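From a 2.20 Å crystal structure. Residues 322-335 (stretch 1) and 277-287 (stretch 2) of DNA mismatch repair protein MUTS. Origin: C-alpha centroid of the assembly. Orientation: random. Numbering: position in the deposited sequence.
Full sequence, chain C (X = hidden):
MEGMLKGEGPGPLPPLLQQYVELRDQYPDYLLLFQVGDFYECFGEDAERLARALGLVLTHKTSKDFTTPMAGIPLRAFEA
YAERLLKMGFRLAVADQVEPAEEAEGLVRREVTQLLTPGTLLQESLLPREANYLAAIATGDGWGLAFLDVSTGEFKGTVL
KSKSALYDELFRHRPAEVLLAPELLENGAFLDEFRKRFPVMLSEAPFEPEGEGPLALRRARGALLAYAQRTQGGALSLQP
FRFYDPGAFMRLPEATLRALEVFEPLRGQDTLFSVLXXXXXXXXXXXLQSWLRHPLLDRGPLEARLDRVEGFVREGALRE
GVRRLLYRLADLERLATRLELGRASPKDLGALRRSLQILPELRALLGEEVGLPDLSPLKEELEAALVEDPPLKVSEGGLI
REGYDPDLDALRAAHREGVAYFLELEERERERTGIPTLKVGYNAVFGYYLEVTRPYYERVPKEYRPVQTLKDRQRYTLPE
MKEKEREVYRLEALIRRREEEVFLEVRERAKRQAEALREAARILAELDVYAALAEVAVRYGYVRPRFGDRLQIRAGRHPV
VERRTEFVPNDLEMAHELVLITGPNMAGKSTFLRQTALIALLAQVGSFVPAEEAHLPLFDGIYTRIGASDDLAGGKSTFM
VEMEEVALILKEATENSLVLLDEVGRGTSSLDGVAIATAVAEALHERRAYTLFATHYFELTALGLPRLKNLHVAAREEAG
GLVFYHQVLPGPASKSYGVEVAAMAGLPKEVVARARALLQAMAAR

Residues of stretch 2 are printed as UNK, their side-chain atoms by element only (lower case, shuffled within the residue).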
# COMPACT_ATOMS: atom_id res chain seq x y z
N VAL C 322 9.28 29.48 25.28
CA VAL C 322 8.06 28.71 25.50
C VAL C 322 8.09 27.44 24.64
O VAL C 322 7.79 26.35 25.14
CB VAL C 322 6.81 29.56 25.17
CG1 VAL C 322 5.58 28.68 25.05
CG2 VAL C 322 6.60 30.59 26.26
N ARG C 323 8.46 27.59 23.37
CA ARG C 323 8.53 26.46 22.45
C ARG C 323 9.56 25.42 22.90
O ARG C 323 9.36 24.21 22.73
CB ARG C 323 8.85 26.97 21.02
CG ARG C 323 7.68 27.72 20.36
CD ARG C 323 8.05 28.40 19.03
NE ARG C 323 8.59 27.46 18.04
CZ ARG C 323 7.88 26.49 17.47
NH1 ARG C 323 6.60 26.31 17.79
NH2 ARG C 323 8.47 25.67 16.60
N ARG C 324 10.66 25.88 23.48
CA ARG C 324 11.71 24.99 23.98
C ARG C 324 11.10 24.14 25.09
O ARG C 324 11.25 22.91 25.11
CB ARG C 324 12.87 25.81 24.57
CG ARG C 324 14.25 25.45 24.04
CD ARG C 324 15.35 25.98 24.97
NE ARG C 324 15.22 27.41 25.23
CZ ARG C 324 15.36 28.36 24.30
NH1 ARG C 324 15.65 28.04 23.04
NH2 ARG C 324 15.17 29.63 24.63
N LEU C 325 10.41 24.80 26.02
CA LEU C 325 9.80 24.10 27.15
C LEU C 325 8.67 23.16 26.73
O LEU C 325 8.60 22.03 27.21
CB LEU C 325 9.30 25.11 28.20
CG LEU C 325 10.44 25.82 28.95
CD1 LEU C 325 9.92 27.03 29.71
CD2 LEU C 325 11.13 24.83 29.90
N LEU C 326 7.81 23.63 25.82
CA LEU C 326 6.69 22.81 25.34
C LEU C 326 7.16 21.53 24.67
O LEU C 326 6.50 20.50 24.76
CB LEU C 326 5.85 23.60 24.34
CG LEU C 326 5.05 24.77 24.91
CD1 LEU C 326 4.29 25.46 23.77
CD2 LEU C 326 4.09 24.25 25.99
N TYR C 327 8.31 21.59 24.01
CA TYR C 327 8.88 20.44 23.33
C TYR C 327 8.88 19.19 24.21
O TYR C 327 8.71 18.08 23.72
CB TYR C 327 10.31 20.75 22.89
CG TYR C 327 10.98 19.65 22.09
CD1 TYR C 327 10.81 19.56 20.71
CD2 TYR C 327 11.78 18.71 22.72
CE1 TYR C 327 11.42 18.54 19.98
CE2 TYR C 327 12.39 17.69 22.00
CZ TYR C 327 12.21 17.61 20.63
OH TYR C 327 12.84 16.61 19.93
N ARG C 328 9.07 19.38 25.51
CA ARG C 328 9.11 18.24 26.42
C ARG C 328 7.77 17.98 27.10
O ARG C 328 7.69 17.13 27.99
CB ARG C 328 10.18 18.45 27.50
CG ARG C 328 11.63 18.41 26.99
CD ARG C 328 12.61 18.74 28.11
NE ARG C 328 12.70 17.71 29.16
CZ ARG C 328 13.51 16.66 29.11
NH1 ARG C 328 14.32 16.47 28.07
NH2 ARG C 328 13.51 15.77 30.11
N LEU C 329 6.71 18.67 26.69
CA LEU C 329 5.41 18.49 27.32
C LEU C 329 4.59 17.31 26.77
O LEU C 329 4.26 17.27 25.58
CB LEU C 329 4.58 19.77 27.21
CG LEU C 329 3.43 19.88 28.21
CD1 LEU C 329 4.01 20.14 29.59
CD2 LEU C 329 2.48 21.01 27.82
N ALA C 330 4.26 16.36 27.63
CA ALA C 330 3.46 15.22 27.19
C ALA C 330 2.02 15.71 26.94
O ALA C 330 1.70 16.86 27.21
CB ALA C 330 3.48 14.13 28.25
N ASP C 331 1.18 14.83 26.40
CA ASP C 331 -0.23 15.12 26.11
C ASP C 331 -1.03 14.96 27.42
O ASP C 331 -1.50 13.87 27.74
CB ASP C 331 -0.74 14.11 25.07
CG ASP C 331 -2.17 14.38 24.61
OD1 ASP C 331 -2.95 15.00 25.37
OD2 ASP C 331 -2.51 13.96 23.48
N LEU C 332 -1.17 16.05 28.17
CA LEU C 332 -1.87 16.00 29.45
C LEU C 332 -3.38 15.77 29.37
O LEU C 332 -4.01 15.35 30.35
CB LEU C 332 -1.58 17.27 30.25
CG LEU C 332 -0.25 17.26 31.03
CD1 LEU C 332 0.88 16.78 30.13
CD2 LEU C 332 0.02 18.65 31.59
N GLU C 333 -3.96 16.05 28.21
CA GLU C 333 -5.38 15.84 28.01
C GLU C 333 -5.67 14.34 27.89
O GLU C 333 -6.58 13.82 28.55
CB GLU C 333 -5.85 16.60 26.77
CG GLU C 333 -7.27 16.27 26.33
CD GLU C 333 -7.78 17.22 25.25
OE1 GLU C 333 -7.00 17.58 24.34
OE2 GLU C 333 -8.97 17.58 25.31
N ARG C 334 -4.89 13.64 27.07
CA ARG C 334 -5.09 12.19 26.92
C ARG C 334 -4.61 11.45 28.17
O ARG C 334 -5.09 10.37 28.49
CB ARG C 334 -4.34 11.68 25.68
CG ARG C 334 -5.16 11.83 24.43
CD ARG C 334 -4.44 11.35 23.19
NE ARG C 334 -5.29 11.50 22.01
CZ ARG C 334 -4.86 11.46 20.76
NH1 ARG C 334 -3.57 11.29 20.50
NH2 ARG C 334 -5.72 11.58 19.76
N LEU C 335 -3.67 12.06 28.88
CA LEU C 335 -3.13 11.48 30.11
C LEU C 335 -4.21 11.58 31.20
O LEU C 335 -4.42 10.65 31.98
CB LEU C 335 -1.87 12.27 30.51
CG LEU C 335 -0.81 11.59 31.38
CD1 LEU C 335 -1.36 11.30 32.78
CD2 LEU C 335 -0.37 10.30 30.70
N UNK C 277 1.56 24.02 10.44
CA UNK C 277 1.81 23.41 11.73
C UNK C 277 3.24 23.21 12.24
O UNK C 277 3.97 22.34 11.77
c UNK C 277 1.18 21.43 13.15
o UNK C 277 0.95 22.13 14.15
o UNK C 277 1.47 20.22 13.22
c UNK C 277 1.07 22.08 11.80
N UNK C 278 3.62 24.02 13.22
CA UNK C 278 4.93 23.92 13.85
C UNK C 278 4.66 23.79 15.35
O UNK C 278 5.48 24.17 16.19
o UNK C 278 7.62 27.01 12.79
c UNK C 278 5.90 25.50 12.12
c UNK C 278 7.10 26.38 11.83
o UNK C 278 7.53 26.44 10.66
c UNK C 278 5.76 25.18 13.58
N UNK C 279 3.49 23.25 15.65
CA UNK C 279 3.05 23.04 17.01
C UNK C 279 3.99 22.09 17.76
O UNK C 279 4.56 21.19 17.18
c UNK C 279 1.57 21.08 16.49
o UNK C 279 1.10 22.49 18.35
c UNK C 279 1.61 22.49 17.02
N UNK C 280 4.15 22.31 19.06
CA UNK C 280 5.03 21.47 19.86
C UNK C 280 4.34 20.33 20.61
O UNK C 280 4.96 19.31 20.90
c UNK C 280 5.82 22.35 20.84
c UNK C 280 6.93 23.15 20.15
c UNK C 280 7.95 22.18 19.56
n UNK C 280 10.42 23.43 20.19
n UNK C 280 10.80 23.85 17.96
c UNK C 280 10.03 23.36 18.92
n UNK C 280 8.87 22.78 18.60
N UNK C 281 3.05 20.48 20.90
CA UNK C 281 2.31 19.44 21.62
C UNK C 281 1.14 18.87 20.81
O UNK C 281 0.66 19.50 19.86
o UNK C 281 0.77 20.99 22.61
c UNK C 281 2.85 20.62 23.75
c UNK C 281 1.75 19.99 22.91
N UNK C 282 0.66 17.69 21.20
CA UNK C 282 -0.46 17.08 20.49
C UNK C 282 -1.73 17.92 20.69
O UNK C 282 -2.44 18.18 19.73
c UNK C 282 -0.67 15.64 20.96
N UNK C 283 -2.02 18.35 21.93
CA UNK C 283 -3.22 19.16 22.18
C UNK C 283 -3.20 20.42 21.30
O UNK C 283 -4.25 20.89 20.84
c UNK C 283 -2.39 18.30 24.24
c UNK C 283 -1.33 18.01 23.19
c UNK C 283 -3.10 19.51 23.67
N UNK C 284 -2.00 20.94 21.06
CA UNK C 284 -1.83 22.11 20.23
C UNK C 284 -2.09 21.78 18.77
O UNK C 284 -2.79 22.51 18.09
N UNK C 285 -1.53 20.69 18.28
CA UNK C 285 -1.78 20.31 16.89
C UNK C 285 -3.27 20.09 16.69
O UNK C 285 -3.83 20.48 15.66
c UNK C 285 -1.03 19.02 16.52
c UNK C 285 -1.32 18.56 15.10
n UNK C 285 0.95 17.67 14.67
c UNK C 285 -0.48 17.36 14.68
n UNK C 285 1.64 15.52 14.19
c UNK C 285 1.92 16.80 14.44
n UNK C 285 3.18 17.19 14.50
N UNK C 286 -3.92 19.47 17.67
CA UNK C 286 -5.36 19.22 17.59
C UNK C 286 -6.16 20.52 17.61
O UNK C 286 -7.12 20.68 16.84
c UNK C 286 -6.18 15.89 19.52
c UNK C 286 -4.99 15.69 21.67
c UNK C 286 -5.38 16.81 18.59
n UNK C 286 -4.83 16.07 22.93
c UNK C 286 -5.82 18.30 18.74
n UNK C 286 -4.14 14.82 21.13
n UNK C 286 -5.97 16.20 20.94
N UNK C 287 -5.78 21.46 18.47
CA UNK C 287 -6.48 22.73 18.53
C UNK C 287 -6.33 23.47 17.20
O UNK C 287 -7.30 24.02 16.68
c UNK C 287 -8.03 24.72 20.34
c UNK C 287 -5.82 25.87 20.74
c UNK C 287 -6.61 24.96 19.79
c UNK C 287 -5.91 23.60 19.65
O HOH W 1 2.01 16.51 23.65
O HOH W 2 -7.92 17.95 21.82

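Position 277 has two side-chain carbons, the second carrying two oxygens. It does not reach stretch 1. This is Asp277, the first residue to leave helical geometry after a helix.

Position 278 has three carbons in a row, the third carrying two oxygens. Its backbone O accepts a hydrogen bond from Arg323 NH1 at 2.9 Å. This is Glu278.

Position 279 has one carbon carrying an oxygen and a second carbon. CB points away from stretch 1. This beta-branched side chain fits Thr279.

Position 280 has three carbons, a nitrogen, then a carbon carrying two more nitrogens. CB packs on Leu326 CB at 3.7 Å, and the planar end lies over Arg323 and near Tyr327. This is Arg280. Its NH1 makes a weak hydrogen bond to Arg323 O at 2.9 Å.

Position 281 again has one carbon carrying an oxygen and a carbon. The terminal carbon faces Leu326 and Leu329. This is Thr281, with CG2 4.0 Å from Leu329 CB. Its OG1 caps the following helix by accepting from the backbone N of position 284 at 3.2 Å.

Position 282 has one carbon, CB, 3.5 Å from Asp331 OD2. This is Ala282. Water 1 accepts from its N and donates to Leu329 O.

Position 283 has three carbons closing a ring onto the backbone N. This is Pro283. Its CG is 3.5 Å from Asp331 OD1.

Position 284 has no side-chain atoms, so it is Gly284. An ideal CB here would lie 2.6 Å from Thr279 OG1.

Position 285 has three carbons, a nitrogen, and a carbon with two nitrogens. It does not reach stretch 1. This is Arg285, whose NE forms a salt bridge with Asp277 OD2 at 3.0 Å.

Position 286 has the same composition, but its end meets two acidic side chains of stretch 1. This is Arg286. NH1 lies 3.0 Å from Asp331 OD2, and NH2 lies 3.0 Å from Glu333 OE1.

Position 287 has four carbons, forked at the second. It is out of reach of stretch 1. This is Leu287.

The contact has a polar site at each end and a small apolar patch between. At one end, Arg323 and Arg280 each donate to a backbone oxygen across the interface, although their guanidinium groups come close. At the other, Arg286 bridges Asp331 and Glu333. Asp331 also caps its own helix, with OD1 accepting from Arg334 N at 2.9 Å. Water 2 links Arg286 NE to Glu333 OE1.

Stretch 2 277-287: DETRTAPGRRL
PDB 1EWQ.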